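CaaX farnesyltransferase alpha subunit Ram2 (Aspergillus fumigatus, PDB 4L9P) forms, with the beta subunit Ram1, the protein farnesyltransferase heterodimer, which transfers a farnesyl group to the cysteine of CaaX-box proteins. Local coordinates at the interface of chains A and B. Coordinates in Å, arbitrary orientation; residue numbers count along the deposited sequence, not the author numbering. Chains: chain A, CaaX farnesyltransferase alpha subunit Ram2; chain B, CaaX farnesyltransferase beta subunit Ram1.

The interface of chains A and B. Residues chain A 47, 49, 53, 84, 87; chain B 145-146, 148.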
ATOM      1  N   ILE A  47      22.394   3.121 -14.227  1.00 12.86           N
ATOM      2  CA  ILE A  47      22.954   4.130 -13.335  1.00 13.62           C
ATOM      3  C   ILE A  47      24.459   4.143 -13.550  1.00 15.08           C
ATOM      4  O   ILE A  47      25.117   3.091 -13.513  1.00 15.48           O
ATOM      5  CB  ILE A  47      22.628   3.840 -11.846  1.00 13.00           C
ATOM      6  CG1 ILE A  47      21.103   3.851 -11.649  1.00 13.04           C
ATOM      7  CG2 ILE A  47      23.274   4.896 -10.938  1.00 14.22           C
ATOM      8  CD1 ILE A  47      20.677   3.132 -10.343  1.00 13.18           C
ATOM      9  N   TYR A  49      27.276   4.371 -11.928  1.00 15.97           N
ATOM     10  CA  TYR A  49      27.781   4.243 -10.570  1.00 16.98           C
ATOM     11  C   TYR A  49      29.143   4.877 -10.385  1.00 17.70           C
ATOM     12  O   TYR A  49      29.950   4.935 -11.293  1.00 18.20           O
ATOM     13  CB  TYR A  49      27.897   2.745 -10.157  1.00 17.60           C
ATOM     14  CG  TYR A  49      26.630   1.932 -10.379  1.00 16.96           C
ATOM     15  CD1 TYR A  49      25.535   2.066  -9.546  1.00 16.25           C
ATOM     16  CD2 TYR A  49      26.560   1.032 -11.429  1.00 17.63           C
ATOM     17  CE1 TYR A  49      24.403   1.337  -9.729  1.00 15.86           C
ATOM     18  CE2 TYR A  49      25.441   0.299 -11.647  1.00 17.79           C
ATOM     19  CZ  TYR A  49      24.363   0.436 -10.773  1.00 17.24           C
ATOM     20  OH  TYR A  49      23.232  -0.321 -10.994  1.00 19.13           O
ATOM     21  N   TYR A  53      31.646   2.725  -5.690  1.00 14.86           N
ATOM     22  CA  TYR A  53      30.527   1.805  -5.541  1.00 13.00           C
ATOM     23  C   TYR A  53      30.688   0.615  -6.490  1.00 13.75           C
ATOM     24  O   TYR A  53      30.389  -0.521  -6.109  1.00 14.53           O
ATOM     25  CB  TYR A  53      29.221   2.572  -5.799  1.00 12.40           C
ATOM     26  CG  TYR A  53      27.945   1.762  -5.546  1.00 12.31           C
ATOM     27  CD1 TYR A  53      27.472   1.570  -4.241  1.00 12.96           C
ATOM     28  CD2 TYR A  53      27.239   1.175  -6.602  1.00 11.55           C
ATOM     29  CE1 TYR A  53      26.323   0.878  -3.976  1.00 11.99           C
ATOM     30  CE2 TYR A  53      26.029   0.495  -6.364  1.00 11.18           C
ATOM     31  CZ  TYR A  53      25.599   0.339  -5.057  1.00 10.96           C
ATOM     32  OH  TYR A  53      24.416  -0.301  -4.842  1.00 11.12           O
ATOM     33  N   ASN A  84      24.869   3.251  -0.030  1.00 12.94           N
ATOM     34  CA  ASN A  84      23.504   2.931  -0.474  1.00 12.11           C
ATOM     35  C   ASN A  84      22.798   2.089   0.583  1.00 10.61           C
ATOM     36  O   ASN A  84      22.865   0.858   0.559  1.00 10.67           O
ATOM     37  CB  ASN A  84      23.531   2.187  -1.789  1.00 12.85           C
ATOM     38  CG  ASN A  84      22.147   1.814  -2.268  1.00 13.67           C
ATOM     39  OD1 ASN A  84      21.127   2.263  -1.696  1.00 13.38           O
ATOM     40  ND2 ASN A  84      22.085   0.973  -3.307  1.00 14.10           N
ATOM     41  N   HIS A  87      20.283  -0.951  -0.284  1.00 10.12           N
ATOM     42  CA  HIS A  87      20.724  -2.178  -0.969  1.00  9.80           C
ATOM     43  C   HIS A  87      20.270  -3.341  -0.113  1.00  9.22           C
ATOM     44  O   HIS A  87      20.944  -3.704   0.856  1.00 10.69           O
ATOM     45  CB  HIS A  87      22.251  -2.084  -1.069  1.00 10.37           C
ATOM     46  CG  HIS A  87      22.892  -3.108  -1.949  1.00 11.29           C
ATOM     47  ND1 HIS A  87      22.849  -4.469  -1.692  1.00 12.51           N
ATOM     48  CD2 HIS A  87      23.701  -2.950  -3.038  1.00 11.71           C
ATOM     49  CE1 HIS A  87      23.547  -5.099  -2.624  1.00 12.35           C
ATOM     50  NE2 HIS A  87      24.055  -4.201  -3.470  1.00 12.00           N
TER
ATOM     51  N   VAL B 145      22.416   6.390  -7.134  1.00 14.06           N
ATOM     52  CA  VAL B 145      22.794   5.047  -6.693  1.00 14.00           C
ATOM     53  C   VAL B 145      21.741   4.392  -5.778  1.00 12.74           C
ATOM     54  O   VAL B 145      21.607   3.170  -5.806  1.00 12.51           O
ATOM     55  CB  VAL B 145      24.178   5.065  -5.944  1.00 15.73           C
ATOM     56  CG1 VAL B 145      24.106   6.019  -4.741  1.00 16.72           C
ATOM     57  CG2 VAL B 145      24.629   3.654  -5.533  1.00 17.01           C
ATOM     58  N   ALA B 146      20.992   5.154  -4.983  1.00 11.60           N
ATOM     59  CA  ALA B 146      19.981   4.534  -4.105  1.00 12.63           C
ATOM     60  C   ALA B 146      18.883   3.832  -4.871  1.00 12.93           C
ATOM     61  O   ALA B 146      18.129   3.028  -4.296  1.00 13.95           O
ATOM     62  CB  ALA B 146      19.364   5.585  -3.180  1.00 16.78           C
ATOM     63  N   ASP B 148      19.517   1.673  -7.146  1.00 10.08           N
ATOM     64  CA  ASP B 148      20.079   0.427  -7.677  1.00  9.67           C
ATOM     65  C   ASP B 148      19.151  -0.755  -7.472  1.00  9.50           C
ATOM     66  O   ASP B 148      18.954  -1.567  -8.384  1.00 11.55           O
ATOM     67  CB  ASP B 148      21.408   0.164  -6.950  1.00 11.18           C
ATOM     68  CG  ASP B 148      22.301  -0.806  -7.684  1.00 13.61           C
ATOM     69  OD1 ASP B 148      22.079  -1.024  -8.893  1.00 15.64           O
ATOM     70  OD2 ASP B 148      23.255  -1.296  -7.040  1.00 14.48           O
TER
HETATM   71  O   HOH W   1      19.243   0.491  -3.876  1.00 14.36           O
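With CG anti to the backbone N (chi1 -161°), B:Asp148 extends its carboxylate between the phenols of A:Tyr49 and A:Tyr53. A:Tyr53 has its CG anti to the backbone N as well (chi1 -174°), which carries its ring over B:Val145 CG2 and its OH to B:Asp148 OD2. This is part of the alpha-beta heterodimer interface of a protein prenyltransferase. The beta subunit supplies the 3-10 helix 142-150. The alpha subunit supplies helix 51-65 and the loops that carry A:Ile47, A:Tyr49 and A:Asn84.

Each carboxylate oxygen accepts a hydrogen bond from a tyrosine. The phenol OH of A:Tyr49 donates to B:Asp148 OD1 at 2.5 Å, a short bond. It comes from above the carboxylate plane, 44° out of it. The OH of A:Tyr53 donates to B:Asp148 OD2 at 2.7 Å, on the anti side and nearer the plane. The two bonds should limit rotation of the carboxylate and would probably stabilise its negative charge.

B:Val145 places its CG2 methyl over the centre of the A:Tyr53 ring, 3.4 Å from the ring centroid, in a CH-pi contact. B:Asp148 OD2 lies at the edge of the same ring, in its plane.

A:Asn84 is a second-shell residue that holds the hydroxyl of A:Tyr53. Its amide ND2 donates to the A:Tyr53 OH at 3.1 Å, nearly straight and in the amide plane. This phenol oxygen therefore accepts from A:Asn84 while it donates to the acid. A:Asn84 ND2 also hydrogen-bonds water 1 at 2.9 Å. Water 1 bonds in turn to the backbone O of B:Ala146, which adds a bridged link between the subunits. On the A:Tyr49 side, A:Ile47 CD1 packs against B:Asp148 CA at 3.8 Å.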